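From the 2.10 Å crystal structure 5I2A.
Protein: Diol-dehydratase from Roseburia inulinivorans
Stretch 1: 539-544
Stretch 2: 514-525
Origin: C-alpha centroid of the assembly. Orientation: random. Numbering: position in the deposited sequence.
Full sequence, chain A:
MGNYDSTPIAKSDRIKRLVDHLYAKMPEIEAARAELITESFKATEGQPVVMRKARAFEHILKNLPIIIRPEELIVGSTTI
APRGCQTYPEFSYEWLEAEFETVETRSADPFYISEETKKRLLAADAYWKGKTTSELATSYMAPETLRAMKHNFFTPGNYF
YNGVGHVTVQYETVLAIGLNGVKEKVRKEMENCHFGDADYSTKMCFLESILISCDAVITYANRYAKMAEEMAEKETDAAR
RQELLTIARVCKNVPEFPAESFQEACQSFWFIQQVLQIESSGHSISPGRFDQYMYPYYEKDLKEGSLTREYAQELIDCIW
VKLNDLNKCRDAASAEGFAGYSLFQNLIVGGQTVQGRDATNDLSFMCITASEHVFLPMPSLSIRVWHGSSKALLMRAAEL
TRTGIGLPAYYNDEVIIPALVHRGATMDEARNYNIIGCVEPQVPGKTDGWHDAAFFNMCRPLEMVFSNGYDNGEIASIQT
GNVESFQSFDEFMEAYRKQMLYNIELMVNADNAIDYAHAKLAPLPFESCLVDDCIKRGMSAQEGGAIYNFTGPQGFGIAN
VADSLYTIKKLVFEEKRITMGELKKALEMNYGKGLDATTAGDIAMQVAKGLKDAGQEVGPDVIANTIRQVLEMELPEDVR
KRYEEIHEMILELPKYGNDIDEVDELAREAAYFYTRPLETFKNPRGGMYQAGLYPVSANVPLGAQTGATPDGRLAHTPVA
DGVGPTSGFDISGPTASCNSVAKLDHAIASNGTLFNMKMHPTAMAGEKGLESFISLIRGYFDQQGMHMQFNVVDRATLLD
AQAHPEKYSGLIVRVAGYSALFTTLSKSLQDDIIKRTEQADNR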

# COMPACT_ATOMS: atom_id res chain seq x y z
N MET A 539 12.30 -4.21 -0.08
CA MET A 539 11.31 -3.41 -0.80
C MET A 539 11.85 -2.96 -2.16
O MET A 539 13.04 -2.83 -2.35
CB MET A 539 10.89 -2.19 0.01
CG MET A 539 12.05 -1.32 0.47
SD MET A 539 11.67 -0.48 2.00
CE MET A 539 11.10 1.09 1.37
N SER A 540 10.93 -2.73 -3.09
CA SER A 540 11.27 -2.34 -4.44
C SER A 540 11.87 -0.95 -4.49
O SER A 540 11.73 -0.14 -3.56
CB SER A 540 10.03 -2.40 -5.33
OG SER A 540 9.17 -1.32 -5.07
N ALA A 541 12.54 -0.66 -5.60
CA ALA A 541 13.10 0.65 -5.82
C ALA A 541 11.99 1.69 -5.90
O ALA A 541 12.20 2.87 -5.63
CB ALA A 541 13.93 0.66 -7.11
N GLN A 542 10.80 1.24 -6.28
CA GLN A 542 9.67 2.14 -6.46
C GLN A 542 9.07 2.54 -5.11
O GLN A 542 8.28 3.47 -5.03
CB GLN A 542 8.62 1.50 -7.37
CG GLN A 542 9.09 1.25 -8.82
CD GLN A 542 10.18 0.20 -8.91
OE1 GLN A 542 10.10 -0.86 -8.29
NE2 GLN A 542 11.23 0.50 -9.67
N GLU A 543 9.48 1.84 -4.04
CA GLU A 543 8.99 2.07 -2.68
C GLU A 543 9.99 2.71 -1.71
O GLU A 543 9.63 3.02 -0.59
CB GLU A 543 8.53 0.74 -2.05
CG GLU A 543 7.31 0.16 -2.70
CD GLU A 543 7.11 -1.28 -2.32
OE1 GLU A 543 7.86 -2.14 -2.84
OE2 GLU A 543 6.21 -1.54 -1.50
N GLY A 544 11.24 2.87 -2.13
CA GLY A 544 12.26 3.41 -1.24
C GLY A 544 13.44 2.48 -0.97
O GLY A 544 14.32 2.80 -0.18
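Stretch 2 514-525: IDYAHAKLAPLP

Stretch 2 approaches stretch 1 as the last turns of a helix followed by a short loop. Residues 514-521 are helical, continuing a helix that begins earlier in the chain, and the backbone repeat is carried by bonds such as Ala-519 N to Asp-515 O (3.0 Å) and Leu-521 N to Ala-517 O (3.0 Å). Ala-522 N still reaches His-518 O (2.8 Å), but Ala-522 is the first residue to leave helical angles (phi/psi -135/55). Pro-523 and Leu-524 are then extended, and Leu-524 occupies the N-cap position before the next helix. Stretch 1 has no regular strand or helix along its length, and the two segments bury 327 Å² between them. End to end, they run in broadly opposite directions. Their backbones come nearest at Gln-542 and Ala-519, whose CA atoms are 5.0 Å apart.

The direct polar contact between the stretches is a hydrogen bond from Leu-524 N to Gln-542 OE1, 2.8 Å long with an N-H...O angle of 154°. Gln-542 points its CA-to-CB bond toward stretch 2, and its m, p side chain brings the amide oxygen to a backbone NH beyond the helix end. A second polar link is indirect: water 1 lies 2.8 Å from Gln-542 O and 2.7 Å from Asp-515 OD1 and can donate to either, with further acceptors elsewhere competing for its two protons. It lies between two acceptors that could not bond each other and lie 4.3 Å apart, measured from Gln-542 O to Asp-515 OD1.

The remaining contacts are van der Waals packing. On the helix, Ala-519 CB packs 3.5 Å from Gln-542 O; Glu-543 CG lies 3.9 Å from Ala-519 O. Past the helix end, Gln-542 CG rests 3.6 Å from Ala-522 O, while its OE1 is 3.6 Å from Pro-523 CA. Pro-523 also meets Ser-540, where OG approaches Pro-523 CB at 3.4 Å, and Ser-540 CB lies 4.1 Å from Leu-524 N.

Hydrogen bonds within stretch 1 link Ser-540, Gln-542 and Glu-543. Glu-543 OE1 accepts from Ser-540 N (3.1 Å) and from Ser-540 OG (2.7 Å), and Glu-543 N donates to Ser-540 O (3.0 Å), closing a compact turn. Gln-542 N adds a weak bond to Ser-540 OG (3.3 Å). The same Glu-543 OE1 lies 4.1 Å from Pro-523 CB, so the carboxylate that ties the turn together also borders the proline.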

# COMPACT_ATOMS: atom_id res chain seq x y z
N ILE A 514 2.14 10.85 -8.73
CA ILE A 514 2.51 9.78 -9.65
C ILE A 514 3.44 8.77 -8.96
O ILE A 514 3.36 7.57 -9.20
CB ILE A 514 3.14 10.37 -10.92
CG1 ILE A 514 2.10 11.22 -11.66
CG2 ILE A 514 3.69 9.27 -11.86
CD1 ILE A 514 2.69 12.16 -12.73
N ASP A 515 4.30 9.27 -8.07
CA ASP A 515 5.21 8.45 -7.26
C ASP A 515 4.43 7.44 -6.43
O ASP A 515 4.74 6.25 -6.44
CB ASP A 515 6.06 9.37 -6.37
CG ASP A 515 7.48 8.84 -6.11
OD1 ASP A 515 7.71 7.61 -6.11
OD2 ASP A 515 8.38 9.68 -5.89
N TYR A 516 3.40 7.91 -5.72
CA TYR A 516 2.53 7.02 -4.95
C TYR A 516 1.91 5.98 -5.86
O TYR A 516 1.85 4.82 -5.49
CB TYR A 516 1.42 7.79 -4.21
CG TYR A 516 1.94 8.39 -2.93
CD1 TYR A 516 2.41 7.57 -1.89
CD2 TYR A 516 2.03 9.76 -2.77
CE1 TYR A 516 2.92 8.11 -0.72
CE2 TYR A 516 2.54 10.32 -1.61
CZ TYR A 516 2.98 9.49 -0.59
OH TYR A 516 3.49 10.04 0.56
N ALA A 517 1.47 6.39 -7.05
CA ALA A 517 0.84 5.43 -7.95
C ALA A 517 1.80 4.30 -8.35
O ALA A 517 1.42 3.13 -8.30
CB ALA A 517 0.28 6.14 -9.20
N HIS A 518 3.04 4.63 -8.70
CA HIS A 518 4.01 3.57 -9.01
C HIS A 518 4.33 2.69 -7.79
O HIS A 518 4.43 1.47 -7.92
CB HIS A 518 5.31 4.15 -9.60
CG HIS A 518 5.15 4.62 -11.02
ND1 HIS A 518 5.15 3.75 -12.09
CD2 HIS A 518 4.92 5.85 -11.54
CE1 HIS A 518 4.94 4.42 -13.20
NE2 HIS A 518 4.80 5.70 -12.90
N ALA A 519 4.47 3.31 -6.62
CA ALA A 519 4.77 2.57 -5.39
C ALA A 519 3.69 1.55 -5.10
O ALA A 519 3.98 0.45 -4.67
CB ALA A 519 4.93 3.54 -4.20
N LYS A 520 2.44 1.91 -5.35
CA LYS A 520 1.33 1.07 -4.94
C LYS A 520 0.97 0.03 -5.98
O LYS A 520 0.59 -1.08 -5.64
CB LYS A 520 0.11 1.94 -4.60
CG LYS A 520 0.34 2.78 -3.31
CD LYS A 520 -0.80 3.74 -3.03
CE LYS A 520 -0.60 4.51 -1.70
NZ LYS A 520 -0.63 3.62 -0.53
N LEU A 521 1.10 0.38 -7.26
CA LEU A 521 0.59 -0.50 -8.30
C LEU A 521 1.68 -1.10 -9.20
O LEU A 521 1.45 -2.12 -9.84
CB LEU A 521 -0.42 0.27 -9.16
CG LEU A 521 -1.73 0.68 -8.46
CD1 LEU A 521 -2.65 1.45 -9.41
CD2 LEU A 521 -2.46 -0.56 -7.90
N ALA A 522 2.87 -0.50 -9.24
CA ALA A 522 3.89 -1.02 -10.15
C ALA A 522 5.30 -1.15 -9.57
O ALA A 522 6.25 -0.62 -10.14
CB ALA A 522 3.93 -0.13 -11.42
N PRO A 523 5.46 -1.88 -8.44
CA PRO A 523 6.81 -2.22 -7.99
C PRO A 523 7.44 -3.19 -8.98
O PRO A 523 6.74 -4.01 -9.56
CB PRO A 523 6.57 -2.88 -6.63
CG PRO A 523 5.22 -3.55 -6.79
CD PRO A 523 4.42 -2.60 -7.68
N LEU A 524 8.75 -3.09 -9.18
CA LEU A 524 9.42 -3.89 -10.19
C LEU A 524 10.49 -4.75 -9.56
O LEU A 524 11.57 -4.27 -9.24
CB LEU A 524 10.04 -2.99 -11.26
CG LEU A 524 9.10 -1.99 -11.92
CD1 LEU A 524 9.87 -1.12 -12.91
CD2 LEU A 524 7.94 -2.72 -12.61
N PRO A 525 10.18 -6.03 -9.35
CA PRO A 525 11.18 -6.87 -8.68
C PRO A 525 12.44 -7.09 -9.50
O PRO A 525 13.49 -7.18 -8.88
CB PRO A 525 10.44 -8.19 -8.45
CG PRO A 525 9.18 -8.10 -9.24
CD PRO A 525 8.87 -6.67 -9.45
O HOH W 1 7.86 5.17 -7.26